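Local coordinates for protein probable tagatose 6-phosphate kinase (Sinorhizobium meliloti, PDB 3TXV) that may serve carbohydrate metabolism, possibly as a tagatose-6-phosphate kinase, and belongs to a family related to the GatZ/KbaZ subunits of tagatose-bisphosphate aldolase, at residues Leu128-Ser133 and Ala153-Val158; Thr147-Ala152 and Arg208-Glu213. One frame throughout, in Å; residues are numbered along the deposited sequence.

Contact 1 (Leu128-Ser133 and Ala153-Val158); sequences LHLDTS and ARLAAV
Leu130 and Thr132 meet Leu155 and Ala156 in a buried, apolar strand-to-helix contact on the outer side of a barrel wall, where strand 127-130 runs out into its loop against helix 145-161. The two leucines carry most of it. Leu130 divides its methyl groups between neighbouring helix residues: CD2 lies 3.8 Å from CB of Leu155, near the root of that side chain, while CD1 lies 4.1 Å from CB of Ala156 and also approaches its backbone N. With CG anti to the carbonyl carbon (chi1 -63°) and a nearly extended chi2 of 172°, the Leu130 fork is carried well out from the strand, and the two leucine side chains cross at a slant. The backbones can therefore stay apart, the CA atoms of Leu130 and Leu155 being separated by 7.5 Å.

This is the strand-helix layer of a TIM barrel, an eight-stranded parallel barrel in which each strand hands the chain to a helix packed outside it. Helix 145-161 is the connection in the beta-alpha-beta crossover from strand 127-130 to strand 172-176. Just past the strand, CG2 of Thr132 lies 4.0 Å from CD1 of Leu155, the two side chains passing in opposite directions; the Thr132 hydroxyl has Thr148 O as its partner. Asp131, in between, points away from the helix, and its OD1 receives the Ser133 hydroxyl on the syn lone pair at 2.7 Å from OG. Leu155 also packs on Ala113, Glu114 and Ile117 of helix 106-121.

Contact 2 (Thr147-Ala152 and Arg208-Glu213); sequences TTAARA and RAAFEE
Ala149 makes the first touch between helices 145-161 and 197-214, its CB standing 3.8 Å from CB of Ala210. Both methyl groups point into the interface, and that of Ala210 also rests on the backbone of the facing helix, with Ala210 CB 3.8 Å from Ala149 C. One residue on, Ala150 directs its own methyl away and contributes main chain instead: its N lies 3.9 Å from CB of Ala210, and the CA atoms of this pair are the nearest across the two segments, 5.3 Å apart. Alanine against alanine is what permits such an approach, because little more than a methyl group has to fit between the backbones; the local axes come within 8.3 Å of each other.

Arg151 turns away from this interface, and its NH2 forms a salt bridge with Glu139 OE1. At Ala152 the partner changes to an aromatic ring, and CB lies 4.4 Å from CE1 of Phe211, while the Ala152 carbonyl oxygen approaches the same ring obliquely. Phe211 does not aim its CB straight across; chi1 of -89° swings the ring toward the facing helix, so that CE1 and CZ do the touching. Behind the interface, Arg208 and Glu212 pair one turn apart through charge alone, the carboxylate oxygen lying over a face of the guanidinium group.

The segments cross at -45° with their N-to-C directions broadly alike, as suits two helices that follow successive barrel strands, 127-130 and 172-176. Phe211 extends the packing to Phe220, edge-to-face, and Arg151 also touches Met110 of helix 106-121.

Contacts 1 and 2 share helix 145-161, which packs inward on strand 127-130 in the first and laterally on helix 197-214 in the second. Their centres lie about 9 Å apart, and they overlap at Ala156, which receives Leu130 in contact 1 and also touches Phe211 of contact 2. Close by, Ala153 CB approaches Ala210 O at 3.4 Å. The polar tie between the two contacts, from Thr132 OG1 to Thr148 O, measures 2.6 Å and is probably a hydrogen bond. On the barrel's interior side, Asp131 bonds His95, which belongs to a histidine-containing cluster that might form a metal site, although no metal is present there.

Contact 1 (Leu128-Ser133 and Ala153-Val158)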
loop_
_atom_site.group_PDB
_atom_site.type_symbol
_atom_site.label_atom_id
_atom_site.label_comp_id
_atom_site.label_asym_id
_atom_site.label_seq_id
_atom_site.Cartn_x
_atom_site.Cartn_y
_atom_site.Cartn_z
ATOM N N LEU A 128 -5.276 -4.997 -12.103
ATOM C CA LEU A 128 -3.945 -5.535 -12.457
ATOM C C LEU A 128 -3.021 -4.443 -12.953
ATOM O O LEU A 128 -3.242 -3.835 -14.011
ATOM C CB LEU A 128 -4.057 -6.642 -13.513
ATOM C CG LEU A 128 -4.392 -8.100 -13.153
ATOM C CD1 LEU A 128 -5.004 -8.328 -11.768
ATOM C CD2 LEU A 128 -5.265 -8.694 -14.229
ATOM N N HIS A 129 -1.997 -4.161 -12.173
ATOM C CA HIS A 129 -1.026 -3.172 -12.604
ATOM C C HIS A 129 0.160 -3.872 -13.277
ATOM O O HIS A 129 0.837 -4.744 -12.690
ATOM C CB HIS A 129 -0.605 -2.313 -11.425
ATOM C CG HIS A 129 0.542 -1.415 -11.710
ATOM N ND1 HIS A 129 1.553 -1.210 -10.803
ATOM C CD2 HIS A 129 0.849 -0.673 -12.791
ATOM C CE1 HIS A 129 2.435 -0.367 -11.308
ATOM N NE2 HIS A 129 2.032 -0.028 -12.518
ATOM N N LEU A 130 0.368 -3.522 -14.535
ATOM C CA LEU A 130 1.350 -4.206 -15.336
ATOM C C LEU A 130 2.574 -3.329 -15.503
ATOM O O LEU A 130 2.606 -2.401 -16.337
ATOM C CB LEU A 130 0.764 -4.572 -16.697
ATOM C CG LEU A 130 -0.409 -5.548 -16.711
ATOM C CD1 LEU A 130 -0.979 -5.646 -18.106
ATOM C CD2 LEU A 130 -0.007 -6.917 -16.168
ATOM N N ASP A 131 3.583 -3.631 -14.699
ATOM C CA ASP A 131 4.814 -2.890 -14.739
ATOM C C ASP A 131 5.922 -3.801 -15.192
ATOM O O ASP A 131 6.390 -4.636 -14.418
ATOM C CB ASP A 131 5.131 -2.331 -13.357
ATOM C CG ASP A 131 6.322 -1.382 -13.375
ATOM O OD1 ASP A 131 6.802 -1.052 -14.498
ATOM O OD2 ASP A 131 6.768 -0.972 -12.267
ATOM N N THR A 132 6.343 -3.618 -16.437
ATOM C CA THR A 132 7.340 -4.455 -17.089
ATOM C C THR A 132 8.591 -3.654 -17.461
ATOM O O THR A 132 9.360 -4.046 -18.333
ATOM C CB THR A 132 6.763 -4.997 -18.385
ATOM O OG1 THR A 132 5.881 -4.013 -18.945
ATOM C CG2 THR A 132 5.994 -6.267 -18.138
ATOM N N SER A 133 8.800 -2.534 -16.793
ATOM C CA SER A 133 9.747 -1.539 -17.280
ATOM C C SER A 133 11.179 -1.792 -16.837
ATOM O O SER A 133 12.120 -1.180 -17.363
ATOM C CB SER A 133 9.303 -0.147 -16.837
ATOM O OG SER A 133 9.111 -0.102 -15.433
ATOM N N ALA A 153 1.962 -6.204 -22.667
ATOM C CA ALA A 153 0.976 -6.863 -23.522
ATOM C C ALA A 153 0.953 -8.389 -23.409
ATOM O O ALA A 153 -0.126 -8.987 -23.435
ATOM C CB ALA A 153 1.172 -6.470 -24.963
ATOM N N ARG A 154 2.112 -9.022 -23.287
ATOM C CA ARG A 154 2.071 -10.437 -23.123
ATOM C C ARG A 154 1.283 -10.748 -21.873
ATOM O O ARG A 154 0.431 -11.632 -21.891
ATOM C CB ARG A 154 3.436 -11.143 -23.114
ATOM C CG ARG A 154 3.190 -12.652 -23.198
ATOM C CD ARG A 154 4.386 -13.519 -23.278
ATOM N NE ARG A 154 4.690 -13.928 -24.658
ATOM C CZ ARG A 154 5.614 -14.833 -24.992
ATOM N NH1 ARG A 154 6.324 -15.469 -24.050
ATOM N NH2 ARG A 154 5.819 -15.111 -26.265
ATOM N N LEU A 155 1.548 -10.029 -20.785
ATOM C CA LEU A 155 0.889 -10.363 -19.519
ATOM C C LEU A 155 -0.620 -10.086 -19.576
ATOM O O LEU A 155 -1.422 -10.838 -19.016
ATOM C CB LEU A 155 1.547 -9.650 -18.364
ATOM C CG LEU A 155 2.891 -10.241 -17.987
ATOM C CD1 LEU A 155 3.635 -9.356 -17.003
ATOM C CD2 LEU A 155 2.730 -11.646 -17.425
ATOM N N ALA A 156 -0.995 -9.027 -20.283
ATOM C CA ALA A 156 -2.378 -8.753 -20.555
ATOM C C ALA A 156 -3.073 -9.976 -21.196
ATOM O O ALA A 156 -4.164 -10.383 -20.781
ATOM C CB ALA A 156 -2.463 -7.572 -21.444
ATOM N N ALA A 157 -2.417 -10.571 -22.185
ATOM C CA ALA A 157 -3.006 -11.624 -22.995
ATOM C C ALA A 157 -2.955 -12.960 -22.317
ATOM O O ALA A 157 -3.594 -13.897 -22.770
ATOM C CB ALA A 157 -2.305 -11.716 -24.312
ATOM N N VAL A 158 -2.181 -13.074 -21.248
ATOM C CA VAL A 158 -2.142 -14.317 -20.497
ATOM C C VAL A 158 -3.223 -14.154 -19.474
ATOM O O VAL A 158 -3.872 -15.127 -19.076
ATOM C CB VAL A 158 -0.780 -14.558 -19.853
ATOM C CG1 VAL A 158 -0.813 -15.768 -18.937
ATOM C CG2 VAL A 158 0.281 -14.758 -20.941
#

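Contact 2 (Thr147-Ala152 and Arg208-Glu213)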
loop_
_atom_site.group_PDB
_atom_site.type_symbol
_atom_site.label_atom_id
_atom_site.label_comp_id
_atom_site.label_asym_id
_atom_site.label_seq_id
_atom_site.Cartn_x
_atom_site.Cartn_y
_atom_site.Cartn_z
ATOM N N THR A 147 10.007 -2.484 -25.575
ATOM C CA THR A 147 10.170 -3.719 -24.846
ATOM C C THR A 147 9.296 -3.782 -23.611
ATOM O O THR A 147 8.583 -4.712 -23.400
ATOM C CB THR A 147 11.604 -3.824 -24.443
ATOM O OG1 THR A 147 12.402 -3.873 -25.616
ATOM C CG2 THR A 147 11.830 -5.034 -23.682
ATOM N N THR A 148 9.330 -2.725 -22.835
ATOM C CA THR A 148 8.441 -2.499 -21.736
ATOM C C THR A 148 7.025 -2.852 -22.179
ATOM O O THR A 148 6.344 -3.604 -21.501
ATOM C CB THR A 148 8.512 -1.020 -21.277
ATOM O OG1 THR A 148 8.140 -0.914 -19.893
ATOM N N ALA A 149 6.583 -2.340 -23.327
ATOM C CA ALA A 149 5.178 -2.457 -23.678
ATOM C C ALA A 149 4.835 -3.841 -24.240
ATOM O O ALA A 149 3.798 -4.422 -23.914
ATOM C CB ALA A 149 4.761 -1.341 -24.609
ATOM N N ALA A 150 5.704 -4.375 -25.082
ATOM C CA ALA A 150 5.497 -5.708 -25.599
ATOM C C ALA A 150 5.386 -6.766 -24.473
ATOM O O ALA A 150 4.678 -7.768 -24.616
ATOM C CB ALA A 150 6.598 -6.072 -26.570
ATOM N N ARG A 151 6.086 -6.536 -23.363
ATOM C CA ARG A 151 6.009 -7.421 -22.221
ATOM C C ARG A 151 4.734 -7.155 -21.430
ATOM O O ARG A 151 4.126 -8.081 -20.881
ATOM C CB ARG A 151 7.222 -7.240 -21.318
ATOM C CG ARG A 151 8.541 -7.421 -21.999
ATOM C CD ARG A 151 9.661 -7.617 -21.014
ATOM N NE ARG A 151 10.882 -7.857 -21.773
ATOM C CZ ARG A 151 12.090 -8.092 -21.268
ATOM N NH1 ARG A 151 12.272 -8.129 -19.960
ATOM N NH2 ARG A 151 13.119 -8.307 -22.095
ATOM N N ALA A 152 4.312 -5.901 -21.374
ATOM C CA ALA A 152 3.087 -5.570 -20.652
ATOM C C ALA A 152 1.955 -6.290 -21.339
ATOM O O ALA A 152 1.135 -6.928 -20.691
ATOM C CB ALA A 152 2.844 -4.051 -20.642
ATOM N N ARG A 208 -0.658 0.761 -26.438
ATOM C CA ARG A 208 -1.767 0.558 -27.354
ATOM C C ARG A 208 -1.320 -0.279 -28.555
ATOM O O ARG A 208 -1.862 -1.369 -28.791
ATOM C CB ARG A 208 -2.329 1.917 -27.779
ATOM C CG ARG A 208 -3.099 1.938 -29.053
ATOM C CD ARG A 208 -4.123 3.041 -29.049
ATOM N NE ARG A 208 -4.936 2.911 -30.254
ATOM C CZ ARG A 208 -6.192 2.455 -30.285
ATOM N NH1 ARG A 208 -6.817 2.119 -29.155
ATOM N NH2 ARG A 208 -6.830 2.354 -31.454
ATOM N N ALA A 209 -0.313 0.236 -29.268
ATOM C CA ALA A 209 0.254 -0.408 -30.455
ATOM C C ALA A 209 0.640 -1.842 -30.145
ATOM O O ALA A 209 0.212 -2.778 -30.838
ATOM C CB ALA A 209 1.466 0.377 -30.988
ATOM N N ALA A 210 1.421 -1.994 -29.077
ATOM C CA ALA A 210 1.916 -3.285 -28.614
ATOM C C ALA A 210 0.804 -4.234 -28.175
ATOM O O ALA A 210 0.989 -5.441 -28.208
ATOM C CB ALA A 210 2.924 -3.078 -27.492
ATOM N N PHE A 211 -0.344 -3.696 -27.769
ATOM C CA PHE A 211 -1.496 -4.543 -27.391
ATOM C C PHE A 211 -2.267 -5.149 -28.545
ATOM O O PHE A 211 -2.813 -6.250 -28.428
ATOM C CB PHE A 211 -2.460 -3.790 -26.504
ATOM C CG PHE A 211 -2.146 -3.911 -25.072
ATOM C CD1 PHE A 211 -0.962 -3.383 -24.563
ATOM C CD2 PHE A 211 -3.019 -4.559 -24.221
ATOM C CE1 PHE A 211 -0.659 -3.483 -23.220
ATOM C CE2 PHE A 211 -2.733 -4.657 -22.851
ATOM C CZ PHE A 211 -1.537 -4.124 -22.357
ATOM N N GLU A 212 -2.371 -4.394 -29.613
ATOM C CA GLU A 212 -2.866 -4.854 -30.864
ATOM C C GLU A 212 -1.909 -5.826 -31.550
ATOM O O GLU A 212 -2.310 -6.817 -32.069
ATOM C CB GLU A 212 -3.201 -3.657 -31.713
ATOM C CG GLU A 212 -3.956 -2.607 -30.949
ATOM C CD GLU A 212 -4.006 -1.268 -31.648
ATOM O OE1 GLU A 212 -3.022 -0.919 -32.294
ATOM O OE2 GLU A 212 -5.016 -0.549 -31.553
ATOM N N GLU A 213 -0.625 -5.579 -31.482
ATOM C CA GLU A 213 0.370 -6.396 -32.152
ATOM C C GLU A 213 0.213 -7.721 -31.530
ATOM O O GLU A 213 0.410 -8.739 -32.139
ATOM C CB GLU A 213 1.778 -5.871 -31.956
#